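Local structure of beta-glucoside kinase (Listeria monocytogenes, 4HTL) at residues R216-G228 with I247-M261. The protein catalyses the ATP-dependent phosphorylation of cellobiose to cellobiose-6'-phosphate and may also regulate transcription of the cellobiose phosphotransferase operon. Numbering follows the deposited sequence.
Sequences RLITEFYTGICTG and ITSRPTFIAELKHHM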
loop_
_atom_site.group_PDB
_atom_site.type_symbol
_atom_site.label_atom_id
_atom_site.label_comp_id
_atom_site.label_asym_id
_atom_site.label_seq_id
_atom_site.Cartn_x
_atom_site.Cartn_y
_atom_site.Cartn_z
ATOM N N ARG A 216 25.336 12.259 10.918
ATOM C CA ARG A 216 23.960 12.673 11.072
ATOM C C ARG A 216 23.212 12.514 9.759
ATOM O O ARG A 216 22.077 12.037 9.733
ATOM C CB ARG A 216 23.863 14.114 11.614
ATOM C CG ARG A 216 22.418 14.567 11.838
ATOM C CD ARG A 216 22.335 15.939 12.514
ATOM N NE ARG A 216 20.946 16.312 12.639
ATOM C CZ ARG A 216 20.089 15.809 13.531
ATOM N NH1 ARG A 216 20.488 14.985 14.490
ATOM N NH2 ARG A 216 18.816 16.173 13.494
ATOM N N LEU A 217 23.824 12.928 8.666
ATOM C CA LEU A 217 23.134 12.847 7.372
ATOM C C LEU A 217 22.748 11.410 7.025
ATOM O O LEU A 217 21.600 11.113 6.610
ATOM C CB LEU A 217 23.972 13.461 6.258
ATOM C CG LEU A 217 24.338 14.906 6.292
ATOM C CD1 LEU A 217 24.911 15.312 4.905
ATOM C CD2 LEU A 217 23.268 15.831 6.839
ATOM N N ILE A 218 23.679 10.498 7.233
ATOM C CA ILE A 218 23.455 9.107 6.882
ATOM C C ILE A 218 22.439 8.463 7.820
ATOM O O ILE A 218 21.532 7.726 7.370
ATOM C CB ILE A 218 24.787 8.273 6.817
ATOM C CG1 ILE A 218 25.707 8.836 5.681
ATOM C CG2 ILE A 218 24.459 6.774 6.657
ATOM C CD1 ILE A 218 25.086 8.907 4.293
ATOM N N THR A 219 22.565 8.782 9.098
ATOM C CA THR A 219 21.617 8.282 10.103
ATOM C C THR A 219 20.174 8.706 9.782
ATOM O O THR A 219 19.243 7.881 9.830
ATOM C CB THR A 219 22.033 8.660 11.527
ATOM O OG1 THR A 219 23.350 8.150 11.785
ATOM C CG2 THR A 219 21.061 8.083 12.585
ATOM N N GLU A 220 20.008 9.975 9.439
ATOM C CA GLU A 220 18.681 10.508 9.100
ATOM C C GLU A 220 18.142 9.870 7.816
ATOM O O GLU A 220 16.965 9.594 7.725
ATOM C CB GLU A 220 18.685 12.019 9.003
ATOM C CG GLU A 220 19.024 12.667 10.335
ATOM C CD GLU A 220 17.888 12.616 11.339
ATOM O OE1 GLU A 220 16.823 13.110 10.987
ATOM O OE2 GLU A 220 18.054 12.112 12.462
ATOM N N PHE A 221 19.011 9.697 6.814
ATOM C CA PHE A 221 18.666 8.999 5.576
ATOM C C PHE A 221 18.134 7.600 5.884
ATOM O O PHE A 221 17.059 7.190 5.416
ATOM C CB PHE A 221 19.917 8.994 4.672
ATOM C CG PHE A 221 19.768 8.227 3.373
ATOM C CD1 PHE A 221 18.952 8.680 2.343
ATOM C CD2 PHE A 221 20.562 7.142 3.132
ATOM C CE1 PHE A 221 18.873 8.008 1.145
ATOM C CE2 PHE A 221 20.510 6.465 1.932
ATOM C CZ PHE A 221 19.660 6.900 0.926
ATOM N N TYR A 222 18.861 6.839 6.693
ATOM C CA TYR A 222 18.434 5.481 6.988
ATOM C C TYR A 222 17.135 5.462 7.785
ATOM O O TYR A 222 16.261 4.614 7.556
ATOM C CB TYR A 222 19.535 4.713 7.715
ATOM C CG TYR A 222 20.680 4.273 6.812
ATOM C CD1 TYR A 222 20.448 3.812 5.532
ATOM C CD2 TYR A 222 21.953 4.133 7.290
ATOM C CE1 TYR A 222 21.461 3.378 4.706
ATOM C CE2 TYR A 222 22.987 3.654 6.469
ATOM C CZ TYR A 222 22.740 3.304 5.191
ATOM O OH TYR A 222 23.790 2.841 4.431
ATOM N N THR A 223 16.952 6.440 8.651
ATOM C CA THR A 223 15.681 6.532 9.401
ATOM C C THR A 223 14.500 6.774 8.446
ATOM O O THR A 223 13.476 6.165 8.587
ATOM C CB THR A 223 15.736 7.628 10.491
ATOM O OG1 THR A 223 16.695 7.244 11.500
ATOM C CG2 THR A 223 14.317 7.890 11.144
ATOM N N GLY A 224 14.679 7.629 7.446
ATOM C CA GLY A 224 13.667 7.856 6.487
ATOM C C GLY A 224 13.358 6.603 5.703
ATOM O O GLY A 224 12.201 6.284 5.460
ATOM N N ILE A 225 14.397 5.875 5.278
ATOM C CA ILE A 225 14.163 4.614 4.559
ATOM C C ILE A 225 13.383 3.600 5.446
ATOM O O ILE A 225 12.407 2.977 4.990
ATOM C CB ILE A 225 15.442 3.966 4.046
ATOM C CG1 ILE A 225 16.108 4.890 3.019
ATOM C CG2 ILE A 225 15.140 2.601 3.382
ATOM C CD1 ILE A 225 17.535 4.508 2.648
ATOM N N CYS A 226 13.802 3.492 6.709
ATOM C CA CYS A 226 13.125 2.616 7.658
ATOM C C CYS A 226 11.640 3.012 7.857
ATOM O O CYS A 226 10.812 2.136 8.035
ATOM C CB CYS A 226 13.842 2.600 8.996
ATOM S SG CYS A 226 15.401 1.690 8.946
ATOM N N THR A 227 11.346 4.329 7.840
ATOM C CA THR A 227 9.994 4.830 7.980
ATOM C C THR A 227 9.159 4.304 6.799
ATOM O O THR A 227 8.073 3.777 6.993
ATOM C CB THR A 227 9.985 6.361 8.072
ATOM O OG1 THR A 227 10.795 6.753 9.197
ATOM C CG2 THR A 227 8.571 6.941 8.185
ATOM N N GLY A 228 9.680 4.457 5.582
ATOM C CA GLY A 228 8.993 3.964 4.428
ATOM C C GLY A 228 8.870 2.454 4.405
ATOM O O GLY A 228 7.809 1.938 4.058
ATOM N N ILE A 247 21.383 4.053 -4.555
ATOM C CA ILE A 247 21.809 3.614 -3.231
ATOM C C ILE A 247 22.708 2.400 -3.241
ATOM O O ILE A 247 23.541 2.232 -2.340
ATOM C CB ILE A 247 20.564 3.410 -2.303
ATOM C CG1 ILE A 247 20.970 3.337 -0.857
ATOM C CG2 ILE A 247 19.672 2.234 -2.776
ATOM C CD1 ILE A 247 19.755 3.309 0.053
ATOM N N THR A 248 22.550 1.545 -4.248
ATOM C CA THR A 248 23.444 0.377 -4.416
ATOM C C THR A 248 24.932 0.732 -4.640
ATOM O O THR A 248 25.798 -0.153 -4.581
ATOM C CB THR A 248 23.011 -0.563 -5.569
ATOM O OG1 THR A 248 23.359 -0.004 -6.861
ATOM C CG2 THR A 248 21.557 -0.858 -5.477
ATOM N N SER A 249 25.219 2.001 -4.899
ATOM C CA SER A 249 26.612 2.522 -4.926
ATOM C C SER A 249 27.256 2.389 -3.524
ATOM O O SER A 249 28.449 2.526 -3.396
ATOM C CB SER A 249 26.685 3.997 -5.379
ATOM O OG SER A 249 26.043 4.869 -4.443
ATOM N N ARG A 250 26.447 2.103 -2.504
ATOM C CA ARG A 250 26.943 1.778 -1.145
ATOM C C ARG A 250 26.936 0.228 -1.010
ATOM O O ARG A 250 25.893 -0.390 -0.831
ATOM C CB ARG A 250 26.052 2.466 -0.098
ATOM C CG ARG A 250 26.365 2.120 1.358
ATOM C CD ARG A 250 27.695 2.659 1.781
ATOM N NE ARG A 250 27.917 2.485 3.213
ATOM C CZ ARG A 250 29.029 2.860 3.831
ATOM N NH1 ARG A 250 30.036 3.322 3.111
ATOM N NH2 ARG A 250 29.165 2.697 5.149
ATOM N N PRO A 251 28.108 -0.399 -1.042
ATOM C CA PRO A 251 28.181 -1.863 -1.089
ATOM C C PRO A 251 27.476 -2.593 0.071
ATOM O O PRO A 251 26.911 -3.651 -0.137
ATOM C CB PRO A 251 29.681 -2.126 -1.051
ATOM C CG PRO A 251 30.209 -0.967 -1.796
ATOM C CD PRO A 251 29.442 0.199 -1.251
ATOM N N THR A 252 27.547 -2.019 1.268
ATOM C CA THR A 252 27.024 -2.609 2.478
ATOM C C THR A 252 25.651 -2.065 2.876
ATOM O O THR A 252 25.186 -2.289 3.978
ATOM C CB THR A 252 28.028 -2.389 3.608
ATOM O OG1 THR A 252 28.261 -0.976 3.736
ATOM C CG2 THR A 252 29.337 -3.199 3.358
ATOM N N PHE A 253 24.946 -1.429 1.952
ATOM C CA PHE A 253 23.707 -0.759 2.375
ATOM C C PHE A 253 22.647 -1.694 2.902
ATOM O O PHE A 253 21.955 -1.326 3.837
ATOM C CB PHE A 253 23.135 0.216 1.328
ATOM C CG PHE A 253 22.138 -0.397 0.382
ATOM C CD1 PHE A 253 20.765 -0.399 0.673
ATOM C CD2 PHE A 253 22.558 -0.936 -0.822
ATOM C CE1 PHE A 253 19.861 -0.962 -0.217
ATOM C CE2 PHE A 253 21.656 -1.499 -1.718
ATOM C CZ PHE A 253 20.306 -1.516 -1.409
ATOM N N ILE A 254 22.496 -2.904 2.356
ATOM C CA ILE A 254 21.461 -3.819 2.914
ATOM C C ILE A 254 21.765 -4.177 4.393
ATOM O O ILE A 254 20.844 -4.118 5.259
ATOM C CB ILE A 254 21.273 -5.107 2.049
ATOM C CG1 ILE A 254 20.639 -4.724 0.702
ATOM C CG2 ILE A 254 20.397 -6.116 2.800
ATOM C CD1 ILE A 254 19.185 -4.289 0.744
ATOM N N ALA A 255 23.026 -4.511 4.683
ATOM C CA ALA A 255 23.432 -4.840 6.056
ATOM C C ALA A 255 23.187 -3.626 6.945
ATOM O O ALA A 255 22.698 -3.778 8.071
ATOM C CB ALA A 255 24.891 -5.309 6.170
ATOM N N GLU A 256 23.460 -2.438 6.409
ATOM C CA GLU A 256 23.299 -1.177 7.188
ATOM C C GLU A 256 21.816 -0.875 7.497
ATOM O O GLU A 256 21.473 -0.478 8.579
ATOM C CB GLU A 256 23.960 -0.031 6.476
ATOM C CG GLU A 256 25.484 -0.127 6.491
ATOM C CD GLU A 256 26.107 1.093 5.850
ATOM O OE1 GLU A 256 26.200 1.179 4.661
ATOM O OE2 GLU A 256 26.516 1.979 6.547
ATOM N N LEU A 257 20.954 -1.136 6.520
ATOM C CA LEU A 257 19.517 -0.976 6.706
ATOM C C LEU A 257 18.971 -1.988 7.667
ATOM O O LEU A 257 18.175 -1.658 8.515
ATOM C CB LEU A 257 18.755 -1.094 5.399
ATOM C CG LEU A 257 18.741 0.116 4.502
ATOM C CD1 LEU A 257 17.954 -0.220 3.226
ATOM C CD2 LEU A 257 18.243 1.363 5.245
ATOM N N LYS A 258 19.410 -3.244 7.566
ATOM C CA LYS A 258 18.961 -4.256 8.526
ATOM C C LYS A 258 19.329 -3.847 9.950
ATOM O O LYS A 258 18.576 -4.102 10.887
ATOM C CB LYS A 258 19.565 -5.632 8.198
ATOM C CG LYS A 258 18.948 -6.343 6.990
ATOM C CD LYS A 258 19.701 -7.639 6.775
ATOM C CE LYS A 258 19.165 -8.412 5.619
ATOM N NZ LYS A 258 20.028 -9.600 5.397
ATOM N N HIS A 259 20.540 -3.320 10.126
ATOM C CA HIS A 259 20.997 -2.856 11.443
ATOM C C HIS A 259 20.047 -1.782 11.973
ATOM O O HIS A 259 19.468 -1.866 13.075
ATOM C CB HIS A 259 22.435 -2.356 11.316
ATOM C CG HIS A 259 23.047 -1.895 12.599
ATOM N ND1 HIS A 259 23.566 -2.754 13.531
ATOM C CD2 HIS A 259 23.291 -0.616 13.062
ATOM C CE1 HIS A 259 24.106 -2.022 14.524
ATOM N NE2 HIS A 259 23.950 -0.726 14.234
ATOM N N HIS A 260 19.823 -0.768 11.162
ATOM C CA HIS A 260 18.918 0.322 11.540
ATOM C C HIS A 260 17.508 -0.154 11.831
ATOM O O HIS A 260 16.820 0.348 12.745
ATOM C CB HIS A 260 18.919 1.371 10.433
ATOM C CG HIS A 260 18.804 2.766 10.924
ATOM N ND1 HIS A 260 19.878 3.471 11.411
ATOM C CD2 HIS A 260 17.714 3.619 10.969
ATOM C CE1 HIS A 260 19.468 4.700 11.761
ATOM N NE2 HIS A 260 18.144 4.798 11.489
HETATM N N MSE A 261 17.046 -1.128 11.038
HETATM C CA MSE A 261 15.732 -1.731 11.206
HETATM C C MSE A 261 15.543 -2.515 12.490
HETATM O O MSE A 261 14.418 -2.803 12.876
HETATM C CB MSE A 261 15.374 -2.635 10.007
HETATM C CG MSE A 261 14.919 -1.925 8.772
HETATM SE SE MSE A 261 13.278 -0.913 8.922
HETATM C CE MSE A 261 11.907 -2.290 9.131
#
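Tyr222 lies across helix 253-261 where that helix crosses the 216-228 part of helix 212-236 at 74°, in the actin-like ATPase fold of the ROK family; Leu257 of helix 253-261 also rests on Ile271 of strand 270-273. The CB of Tyr222 sits over the centre of the His260 ring, a CH-pi contact 3.8 Å from the centroid. With chi1 at -75°, CG stands opposite the carbonyl carbon and the ring runs out to Leu257 and Glu256: CG and CD1 meet the methyl CD2 of Leu257, while CE2 and CZ pass Glu256 CB. At the tip, OH gives a weak hydrogen bond to Glu256 OE1. Tyrosine suits this path, apolar along its length and polar only at the end.

The carboxylate of Glu256 is held side-on by Arg250, whose NE meets OE1 on the syn side at 2.6 Å and whose NH2 approaches OE2 from above the carboxylate plane. NH2 also forms a salt bridge with Asp208, so this one nitrogen serves two carboxylates. Ile225 and Ile247 meet tip to tip through their CD1 methyls. His260 is a knob among Thr219, Tyr222, Thr223 and Cys226; histidine suits the place because its face takes a CH group and its edge offers NE2, which shares a 2.8 Å hydrogen bond with Thr223 OG1.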